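Local coordinates for porin (Rhodobacter blasticus, PDB 3PRN), which forms trimeric outer-membrane channels through which small hydrophilic solutes of up to about 0.6 kDa diffuse passively, at residues 97-108 / 236-244; 263-271 / 281-289. The protein carries 1 engineered substitution. All coordinates share one frame; numbering follows the deposited sequence.

Contact 1 of 2, residues 97-108 / 236-244. Engineered in segment 97-108: Trp104 (natural residue Ala).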
loop_
_atom_site.group_PDB
_atom_site.type_symbol
_atom_site.label_atom_id
_atom_site.label_comp_id
_atom_site.label_asym_id
_atom_site.label_seq_id
_atom_site.Cartn_x
_atom_site.Cartn_y
_atom_site.Cartn_z
ATOM N N ASP A 97 10.450 16.086 24.765
ATOM C CA ASP A 97 11.821 15.707 25.145
ATOM C C ASP A 97 11.997 14.963 26.408
ATOM O O ASP A 97 13.134 14.498 26.650
ATOM C CB ASP A 97 12.744 16.936 25.151
ATOM C CG ASP A 97 13.033 17.455 23.768
ATOM O OD1 ASP A 97 12.602 16.904 22.750
ATOM O OD2 ASP A 97 13.718 18.469 23.615
ATOM N N SER A 98 10.917 14.631 27.155
ATOM C CA SER A 98 11.118 13.733 28.292
ATOM C C SER A 98 10.926 12.267 27.886
ATOM O O SER A 98 11.238 11.353 28.672
ATOM C CB SER A 98 10.173 14.106 29.450
ATOM O OG SER A 98 8.844 13.700 29.194
ATOM N N GLU A 99 10.491 12.009 26.635
ATOM C CA GLU A 99 10.268 10.614 26.194
ATOM C C GLU A 99 11.508 9.749 26.295
ATOM O O GLU A 99 12.646 10.196 26.184
ATOM C CB GLU A 99 9.665 10.593 24.775
ATOM C CG GLU A 99 8.208 11.103 24.792
ATOM C CD GLU A 99 7.631 11.280 23.393
ATOM O OE1 GLU A 99 8.423 11.219 22.410
ATOM O OE2 GLU A 99 6.393 11.468 23.256
ATOM N N MET A 100 11.316 8.449 26.496
ATOM C CA MET A 100 12.367 7.486 26.641
ATOM C C MET A 100 11.903 6.055 26.299
ATOM O O MET A 100 10.699 5.858 26.087
ATOM C CB MET A 100 12.851 7.486 28.116
ATOM C CG MET A 100 11.648 7.474 29.086
ATOM S SD MET A 100 12.203 7.103 30.791
ATOM C CE MET A 100 13.036 8.615 31.187
ATOM N N GLY A 101 12.854 5.144 26.240
ATOM C CA GLY A 101 12.546 3.754 25.908
ATOM C C GLY A 101 12.453 3.616 24.361
ATOM O O GLY A 101 12.411 4.630 23.628
ATOM N N TYR A 102 12.374 2.372 23.889
ATOM C CA TYR A 102 12.354 2.184 22.428
ATOM C C TYR A 102 11.041 2.603 21.802
ATOM O O TYR A 102 10.984 2.740 20.563
ATOM C CB TYR A 102 12.717 0.740 22.083
ATOM C CG TYR A 102 11.648 -0.301 22.013
ATOM C CD1 TYR A 102 11.127 -0.864 23.153
ATOM C CD2 TYR A 102 11.118 -0.718 20.765
ATOM C CE1 TYR A 102 10.175 -1.869 23.098
ATOM C CE2 TYR A 102 10.122 -1.687 20.698
ATOM C CZ TYR A 102 9.695 -2.283 21.868
ATOM O OH TYR A 102 8.749 -3.226 21.872
ATOM N N GLU A 103 10.017 2.939 22.592
ATOM C CA GLU A 103 8.784 3.424 21.969
ATOM C C GLU A 103 8.593 4.910 22.214
ATOM O O GLU A 103 7.474 5.370 21.932
ATOM C CB GLU A 103 7.573 2.637 22.482
ATOM C CG GLU A 103 7.742 1.153 22.167
ATOM C CD GLU A 103 6.705 0.334 22.935
ATOM O OE1 GLU A 103 6.734 0.353 24.200
ATOM O OE2 GLU A 103 5.897 -0.285 22.252
ATOM N N TRP A 104 9.582 5.668 22.669
ATOM C CA TRP A 104 9.502 7.092 22.914
ATOM C C TRP A 104 8.220 7.450 23.666
ATOM O O TRP A 104 7.369 8.186 23.171
ATOM C CB TRP A 104 9.541 8.026 21.615
ATOM C CG TRP A 104 10.866 7.502 21.097
ATOM C CD1 TRP A 104 11.079 6.703 20.049
ATOM C CD2 TRP A 104 12.101 7.731 21.765
ATOM N NE1 TRP A 104 12.476 6.367 20.075
ATOM C CE2 TRP A 104 13.051 6.971 21.102
ATOM C CE3 TRP A 104 12.494 8.506 22.870
ATOM C CZ2 TRP A 104 14.394 6.901 21.516
ATOM C CZ3 TRP A 104 13.851 8.449 23.260
ATOM C CH2 TRP A 104 14.754 7.679 22.616
ATOM N N SER A 105 8.091 6.935 24.876
ATOM C CA SER A 105 6.903 7.226 25.697
ATOM C C SER A 105 7.317 7.913 27.019
ATOM O O SER A 105 8.459 7.830 27.505
ATOM C CB SER A 105 6.154 5.937 26.026
ATOM O OG SER A 105 6.965 5.109 26.840
ATOM N N SER A 106 6.345 8.654 27.578
ATOM C CA SER A 106 6.548 9.365 28.822
ATOM C C SER A 106 5.181 9.816 29.366
ATOM O O SER A 106 4.403 10.454 28.643
ATOM C CB SER A 106 7.413 10.639 28.615
ATOM O OG SER A 106 7.477 11.426 29.798
ATOM N N PHE A 107 5.013 9.547 30.671
ATOM C CA PHE A 107 3.832 10.108 31.375
ATOM C C PHE A 107 4.004 11.626 31.478
ATOM O O PHE A 107 3.003 12.343 31.687
ATOM C CB PHE A 107 3.720 9.476 32.765
ATOM C CG PHE A 107 3.313 8.025 32.713
ATOM C CD1 PHE A 107 2.012 7.721 32.255
ATOM C CD2 PHE A 107 4.134 7.002 33.131
ATOM C CE1 PHE A 107 1.574 6.391 32.203
ATOM C CE2 PHE A 107 3.676 5.691 33.085
ATOM C CZ PHE A 107 2.401 5.386 32.633
ATOM N N GLY A 108 5.215 12.131 31.314
ATOM C CA GLY A 108 5.442 13.575 31.386
ATOM C C GLY A 108 5.054 14.326 30.123
ATOM O O GLY A 108 5.167 15.570 30.111
ATOM N N THR A 236 23.211 7.154 26.475
ATOM C CA THR A 236 22.504 8.323 26.966
ATOM C C THR A 236 21.613 7.858 28.138
ATOM O O THR A 236 20.943 6.833 28.084
ATOM C CB THR A 236 21.670 9.050 25.935
ATOM O OG1 THR A 236 22.488 9.478 24.869
ATOM C CG2 THR A 236 20.900 10.253 26.481
ATOM N N VAL A 237 21.625 8.638 29.214
ATOM C CA VAL A 237 20.765 8.261 30.361
ATOM C C VAL A 237 19.705 9.329 30.458
ATOM O O VAL A 237 19.994 10.509 30.285
ATOM C CB VAL A 237 21.613 7.990 31.593
ATOM C CG1 VAL A 237 22.138 9.246 32.242
ATOM C CG2 VAL A 237 20.805 7.123 32.566
ATOM N N ARG A 238 18.427 8.954 30.669
ATOM C CA ARG A 238 17.335 9.922 30.739
ATOM C C ARG A 238 16.473 9.738 31.990
ATOM O O ARG A 238 16.318 8.614 32.463
ATOM C CB ARG A 238 16.345 9.601 29.551
ATOM C CG ARG A 238 16.999 9.803 28.195
ATOM C CD ARG A 238 16.037 9.455 27.056
ATOM N NE ARG A 238 16.700 9.562 25.771
ATOM C CZ ARG A 238 16.933 10.703 25.131
ATOM N NH1 ARG A 238 16.551 11.861 25.633
ATOM N NH2 ARG A 238 17.551 10.699 23.954
ATOM N N ALA A 239 15.875 10.826 32.458
ATOM C CA ALA A 239 14.984 10.748 33.616
ATOM C C ALA A 239 13.942 11.843 33.544
ATOM O O ALA A 239 14.157 12.861 32.907
ATOM C CB ALA A 239 15.789 10.929 34.922
ATOM N N TYR A 240 12.829 11.717 34.249
ATOM C CA TYR A 240 11.833 12.758 34.358
ATOM C C TYR A 240 10.967 12.529 35.605
ATOM O O TYR A 240 10.901 11.387 36.070
ATOM C CB TYR A 240 10.866 12.883 33.145
ATOM C CG TYR A 240 9.932 11.704 32.968
ATOM C CD1 TYR A 240 8.678 11.733 33.613
ATOM C CD2 TYR A 240 10.233 10.621 32.165
ATOM C CE1 TYR A 240 7.780 10.687 33.472
ATOM C CE2 TYR A 240 9.309 9.562 32.019
ATOM C CZ TYR A 240 8.101 9.599 32.665
ATOM O OH TYR A 240 7.150 8.587 32.586
ATOM N N VAL A 241 10.303 13.590 36.043
ATOM C CA VAL A 241 9.345 13.494 37.109
ATOM C C VAL A 241 8.190 14.372 36.588
ATOM O O VAL A 241 8.528 15.376 35.939
ATOM C CB VAL A 241 9.850 14.100 38.437
ATOM C CG1 VAL A 241 8.846 13.877 39.549
ATOM C CG2 VAL A 241 11.216 13.523 38.787
ATOM N N SER A 242 6.958 13.991 36.842
ATOM C CA SER A 242 5.851 14.844 36.359
ATOM C C SER A 242 4.733 14.797 37.415
ATOM O O SER A 242 4.515 13.734 38.007
ATOM C CB SER A 242 5.332 14.375 34.984
ATOM O OG SER A 242 4.368 15.218 34.375
ATOM N N ASP A 243 4.060 15.886 37.599
ATOM C CA ASP A 243 2.942 16.116 38.452
ATOM C C ASP A 243 1.752 16.746 37.714
ATOM O O ASP A 243 1.891 17.705 36.929
ATOM C CB ASP A 243 3.229 17.095 39.626
ATOM C CG ASP A 243 4.121 16.381 40.630
ATOM O OD1 ASP A 243 3.660 15.362 41.275
ATOM O OD2 ASP A 243 5.332 16.766 40.796
ATOM N N ILE A 244 0.569 16.232 38.014
ATOM C CA ILE A 244 -0.651 16.816 37.485
ATOM C C ILE A 244 -1.479 17.315 38.676
ATOM O O ILE A 244 -1.233 16.868 39.812
ATOM C CB ILE A 244 -1.442 15.831 36.611
ATOM C CG1 ILE A 244 -1.800 14.532 37.335
ATOM C CG2 ILE A 244 -0.572 15.478 35.361
ATOM C CD1 ILE A 244 -2.699 13.592 36.560
HETATM O O HOH W 1 15.262 13.127 28.048
HETATM O O HOH W 2 15.411 14.430 24.439
HETATM O O HOH W 3 13.583 12.223 30.071
#
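Tyr240 reaches inward from strand 235-244 and packs its ring among Ser98, Met100, Ser106, Phe107 and Gly108 of the 97-108 loop. Its CB rests on Ser98 CB at 4.0 Å. With CG lodged between the backbone N and the carbonyl carbon (chi1 67°), the ring rises from the strand into the loop. One edge of the ring takes the methyl of Met100, Met100 CE to Tyr240 CD2 3.6 Å; the sulfur sits at the same edge, a Met-aromatic contact. Ser106 OG lies over one ring face, 3.4 Å above the plane and near its centre. That hydroxyl is held there by a hydrogen bond with Ser98 OG and by Gly108 N, which donates to it and closes an ST turn. At the tip, Tyr240 OH accepts from Phe107 N at 3.0 Å with an N-H...O angle of 155°. The same OH is bonded to Gln272 of strand 265-273, so two partners fix the ring's end.

Two residues earlier on the strand, Arg238 runs out extended from CG to NE alongside Met100 and Glu99, its CD 3.6 Å from Glu99 O. The engineered Trp104 (alanine in the natural protein) presents the edge of its indole to one face of the guanidinium, Trp104 CZ3 to Arg238 NE 4.0 Å, the two planes almost perpendicular at 88°. NE itself is salt-bridged to Asp258, while a water accepts from Arg238 NH1 and lies close to Asp97 O, to which it may donate. A further water lies between Ser98 O and Ala239 O and probably links them. A long loop folded inward against the barrel wall in this way is characteristic of general porins, where it narrows the channel to the pore eyelet.

Contact 2 of 2, residues 263-271 / 281-289. With C8E ((hydroxyethyloxy)tri(ethyloxy)octane), chain D.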
loop_
_atom_site.group_PDB
_atom_site.type_symbol
_atom_site.label_atom_id
_atom_site.label_comp_id
_atom_site.label_asym_id
_atom_site.label_seq_id
_atom_site.Cartn_x
_atom_site.Cartn_y
_atom_site.Cartn_z
ATOM N N GLU A 263 25.379 3.989 13.386
ATOM C CA GLU A 263 24.593 5.063 12.805
ATOM C C GLU A 263 23.199 4.460 12.459
ATOM O O GLU A 263 23.167 3.360 11.848
ATOM C CB GLU A 263 25.299 5.558 11.542
ATOM C CG GLU A 263 24.575 6.747 10.936
ATOM C CD GLU A 263 25.159 7.255 9.623
ATOM O OE1 GLU A 263 26.392 7.078 9.339
ATOM O OE2 GLU A 263 24.352 7.873 8.840
ATOM N N GLY A 264 22.115 5.100 12.809
ATOM C CA GLY A 264 20.814 4.543 12.481
ATOM C C GLY A 264 20.346 3.317 13.287
ATOM O O GLY A 264 19.255 2.781 13.042
ATOM N N VAL A 265 21.124 2.828 14.233
ATOM C CA VAL A 265 20.642 1.698 15.069
ATOM C C VAL A 265 20.706 2.079 16.558
ATOM O O VAL A 265 21.802 2.371 17.084
ATOM C CB VAL A 265 21.432 0.409 14.871
ATOM C CG1 VAL A 265 20.902 -0.731 15.759
ATOM C CG2 VAL A 265 21.363 -0.119 13.438
ATOM N N LYS A 266 19.545 2.105 17.227
ATOM C CA LYS A 266 19.593 2.546 18.638
ATOM C C LYS A 266 18.913 1.568 19.548
ATOM O O LYS A 266 17.795 1.108 19.216
ATOM C CB LYS A 266 18.992 3.957 18.662
ATOM C CG LYS A 266 18.576 4.426 20.013
ATOM C CD LYS A 266 18.699 5.927 20.125
ATOM C CE LYS A 266 17.405 6.606 19.729
ATOM N NZ LYS A 266 17.781 8.010 19.274
ATOM N N VAL A 267 19.558 1.136 20.651
ATOM C CA VAL A 267 18.914 0.195 21.592
ATOM C C VAL A 267 18.414 1.014 22.786
ATOM O O VAL A 267 19.177 1.901 23.238
ATOM C CB VAL A 267 19.898 -0.832 22.104
ATOM C CG1 VAL A 267 19.257 -1.892 23.009
ATOM C CG2 VAL A 267 20.472 -1.549 20.873
ATOM N N SER A 268 17.162 0.918 23.189
ATOM C CA SER A 268 16.677 1.779 24.269
ATOM C C SER A 268 15.794 0.965 25.207
ATOM O O SER A 268 15.207 -0.049 24.811
ATOM C CB SER A 268 15.749 2.918 23.828
ATOM O OG SER A 268 16.365 3.676 22.797
ATOM N N GLY A 269 15.697 1.433 26.428
ATOM C CA GLY A 269 14.865 0.775 27.440
ATOM C C GLY A 269 14.440 1.799 28.510
ATOM O O GLY A 269 15.067 2.844 28.606
ATOM N N SER A 270 13.348 1.489 29.255
ATOM C CA SER A 270 12.956 2.454 30.272
ATOM C C SER A 270 12.123 1.696 31.300
ATOM O O SER A 270 11.706 0.595 31.004
ATOM C CB SER A 270 12.178 3.631 29.733
ATOM O OG SER A 270 10.878 3.210 29.310
ATOM N N VAL A 271 11.975 2.276 32.464
ATOM C CA VAL A 271 11.107 1.758 33.532
ATOM C C VAL A 271 10.351 3.022 33.963
ATOM O O VAL A 271 10.969 4.066 34.208
ATOM C CB VAL A 271 11.897 1.008 34.577
ATOM C CG1 VAL A 271 12.714 1.968 35.427
ATOM C CG2 VAL A 271 11.019 0.113 35.445
ATOM N N ALA A 281 7.478 -1.007 31.557
ATOM C CA ALA A 281 8.888 -1.089 31.213
ATOM C C ALA A 281 9.017 -1.519 29.731
ATOM O O ALA A 281 8.141 -2.237 29.227
ATOM C CB ALA A 281 9.647 -2.094 32.079
ATOM N N ASP A 282 10.179 -1.218 29.146
ATOM C CA ASP A 282 10.384 -1.688 27.770
ATOM C C ASP A 282 11.876 -1.815 27.484
ATOM O O ASP A 282 12.702 -1.187 28.175
ATOM C CB ASP A 282 9.721 -0.659 26.815
ATOM C CG ASP A 282 10.480 0.654 26.805
ATOM O OD1 ASP A 282 11.591 0.700 26.215
ATOM O OD2 ASP A 282 10.057 1.680 27.367
ATOM N N VAL A 283 12.256 -2.622 26.531
ATOM C CA VAL A 283 13.618 -2.721 26.029
ATOM C C VAL A 283 13.492 -3.182 24.565
ATOM O O VAL A 283 12.804 -4.164 24.285
ATOM C CB VAL A 283 14.532 -3.646 26.857
ATOM C CG1 VAL A 283 14.116 -5.094 26.853
ATOM C CG2 VAL A 283 15.984 -3.528 26.350
ATOM N N GLY A 284 14.158 -2.486 23.671
ATOM C CA GLY A 284 14.089 -2.836 22.254
ATOM C C GLY A 284 15.105 -2.070 21.402
ATOM O O GLY A 284 15.928 -1.302 21.919
ATOM N N VAL A 285 15.000 -2.333 20.103
ATOM C CA VAL A 285 15.849 -1.705 19.075
ATOM C C VAL A 285 15.022 -1.022 18.010
ATOM O O VAL A 285 13.947 -1.493 17.637
ATOM C CB VAL A 285 16.636 -2.726 18.242
ATOM C CG1 VAL A 285 18.106 -2.350 18.054
ATOM C CG2 VAL A 285 16.623 -4.133 18.819
ATOM N N ARG A 286 15.555 0.068 17.549
ATOM C CA ARG A 286 14.990 0.781 16.416
ATOM C C ARG A 286 16.134 0.883 15.375
ATOM O O ARG A 286 17.283 1.234 15.717
ATOM C CB ARG A 286 14.510 2.166 16.811
ATOM C CG ARG A 286 14.031 2.967 15.601
ATOM C CD ARG A 286 13.808 4.437 15.920
ATOM N NE ARG A 286 13.835 5.294 14.731
ATOM C CZ ARG A 286 12.987 6.306 14.533
ATOM N NH1 ARG A 286 12.038 6.591 15.435
ATOM N NH2 ARG A 286 13.009 7.100 13.457
ATOM N N PHE A 287 15.830 0.668 14.117
ATOM C CA PHE A 287 16.780 0.815 13.045
ATOM C C PHE A 287 16.113 1.628 11.914
ATOM O O PHE A 287 14.981 1.377 11.538
ATOM C CB PHE A 287 17.325 -0.512 12.567
ATOM C CG PHE A 287 16.284 -1.558 12.228
ATOM C CD1 PHE A 287 15.672 -2.306 13.211
ATOM C CD2 PHE A 287 15.919 -1.739 10.900
ATOM C CE1 PHE A 287 14.757 -3.329 12.882
ATOM C CE2 PHE A 287 14.992 -2.727 10.568
ATOM C CZ PHE A 287 14.424 -3.512 11.552
ATOM N N ASP A 288 16.827 2.629 11.407
ATOM C CA ASP A 288 16.339 3.547 10.419
ATOM C C ASP A 288 16.868 3.124 9.043
ATOM O O ASP A 288 18.009 2.647 8.984
ATOM C CB ASP A 288 16.828 4.979 10.734
ATOM C CG ASP A 288 15.965 5.526 11.864
ATOM O OD1 ASP A 288 16.228 5.201 13.082
ATOM O OD2 ASP A 288 14.949 6.268 11.596
ATOM N N PHE A 289 16.025 3.168 8.023
ATOM C CA PHE A 289 16.448 2.755 6.699
ATOM C C PHE A 289 15.892 3.672 5.626
ATOM O O PHE A 289 16.294 3.387 4.445
ATOM C CB PHE A 289 16.117 1.290 6.404
ATOM C CG PHE A 289 14.711 0.876 6.754
ATOM C CD1 PHE A 289 13.634 1.416 6.096
ATOM C CD2 PHE A 289 14.530 -0.015 7.802
ATOM C CE1 PHE A 289 12.316 1.039 6.475
ATOM C CE2 PHE A 289 13.246 -0.407 8.170
ATOM C CZ PHE A 289 12.134 0.163 7.519
ATOM O OXT PHE A 289 15.100 4.597 5.912
HETATM C C1 C8E D . 10.724 -9.394 31.038
HETATM C C2 C8E D . 9.956 -8.147 31.263
HETATM C C3 C8E D . 10.811 -7.002 31.488
HETATM C C4 C8E D . 11.127 -6.455 30.141
HETATM C C5 C8E D . 11.473 -5.046 30.456
HETATM C C6 C8E D . 12.859 -4.826 30.129
HETATM C C7 C8E D . 13.196 -3.727 31.023
HETATM C C8 C8E D . 14.661 -3.486 30.886
HETATM O O9 C8E D . 15.181 -2.156 30.983
HETATM C C10 C8E D . 15.261 -1.600 32.293
HETATM C C11 C8E D . 15.357 -0.110 32.130
HETATM O O12 C8E D . 16.719 0.284 31.770
HETATM C C13 C8E D . 17.184 1.444 32.498
HETATM C C14 C8E D . 18.437 1.522 33.427
HETATM O O15 C8E D . 18.745 2.680 34.283
HETATM C C16 C8E D . 19.957 3.341 33.830
HETATM C C17 C8E D . 21.256 2.766 34.402
HETATM O O18 C8E D . 22.543 3.401 34.513
HETATM C C19 C8E D . 23.161 3.970 33.332
HETATM C C20 C8E D . 24.191 3.219 32.384
HETATM O O21 C8E D . 23.578 2.133 31.644
HETATM O O HOH W 4 17.668 4.443 14.999
#
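Val267 CG2 meets Val285 CG1 at 3.8 Å, on the face that also carries Val265, Val283 and Phe287. Val265 CG1 touches the same Val285 methyl, and Phe47 of a second subunit packs on Val265, Val285 and Phe287. Nearer the other end, a detergent molecule crosses both strands, its C6 3.5 Å from Val283 CG1.

Backbone hydrogen bonds run in reciprocal pairs at Lys266-Arg286, Ser268-Gly284 and Ser270-Asp282, and Asp288 N adds a single bond to Gly264 O at 2.9 Å.

Polar side chains occupy the other face. In the conformer described, Ser270 OG donates to Asp282 OD2 at 2.6 Å, from above the carboxylate plane. Arg286 grips Asp288 side-on, Arg286 NE to Asp288 OD1 at 2.9 Å and NH2 to OD2 at 2.8 Å, the latter through the syn lone pair; Tyr7 adds a cation-pi contact to the guanidinium. Asp288 CG stands anti to the carbonyl carbon (chi1 -77°), which brings the carboxylate to Arg286. With an alanine here instead of Asp288, Arg286 would probably lose its carboxylate mate and its guanidinium be freer to turn.

Antiparallel strands with one apolar face and one polar face form the wall hairpin of a transmembrane beta-barrel.

In the fold
Contact 1 and contact 2 lie with their centres about 14 Å apart, on one closed antiparallel barrel of 16 strands. Along the chain they come in series: the 97-108 loop and strand 235-244 close contact 1 before the last hairpin, strands 265-273 and 279-288, opens contact 2. Strand 252-262 alone separates the two wall regions in the sheet. The loop spans that gap on the inside, since Tyr102 N probably hydrogen-bonds to Asp282 OD1 at 3.0 Å and Gly101 packs on Ser268. One inward-folded loop is thus fastened to the wall at several strands, where it constricts the channel, while contact 2 also faces a neighbouring subunit of the trimer.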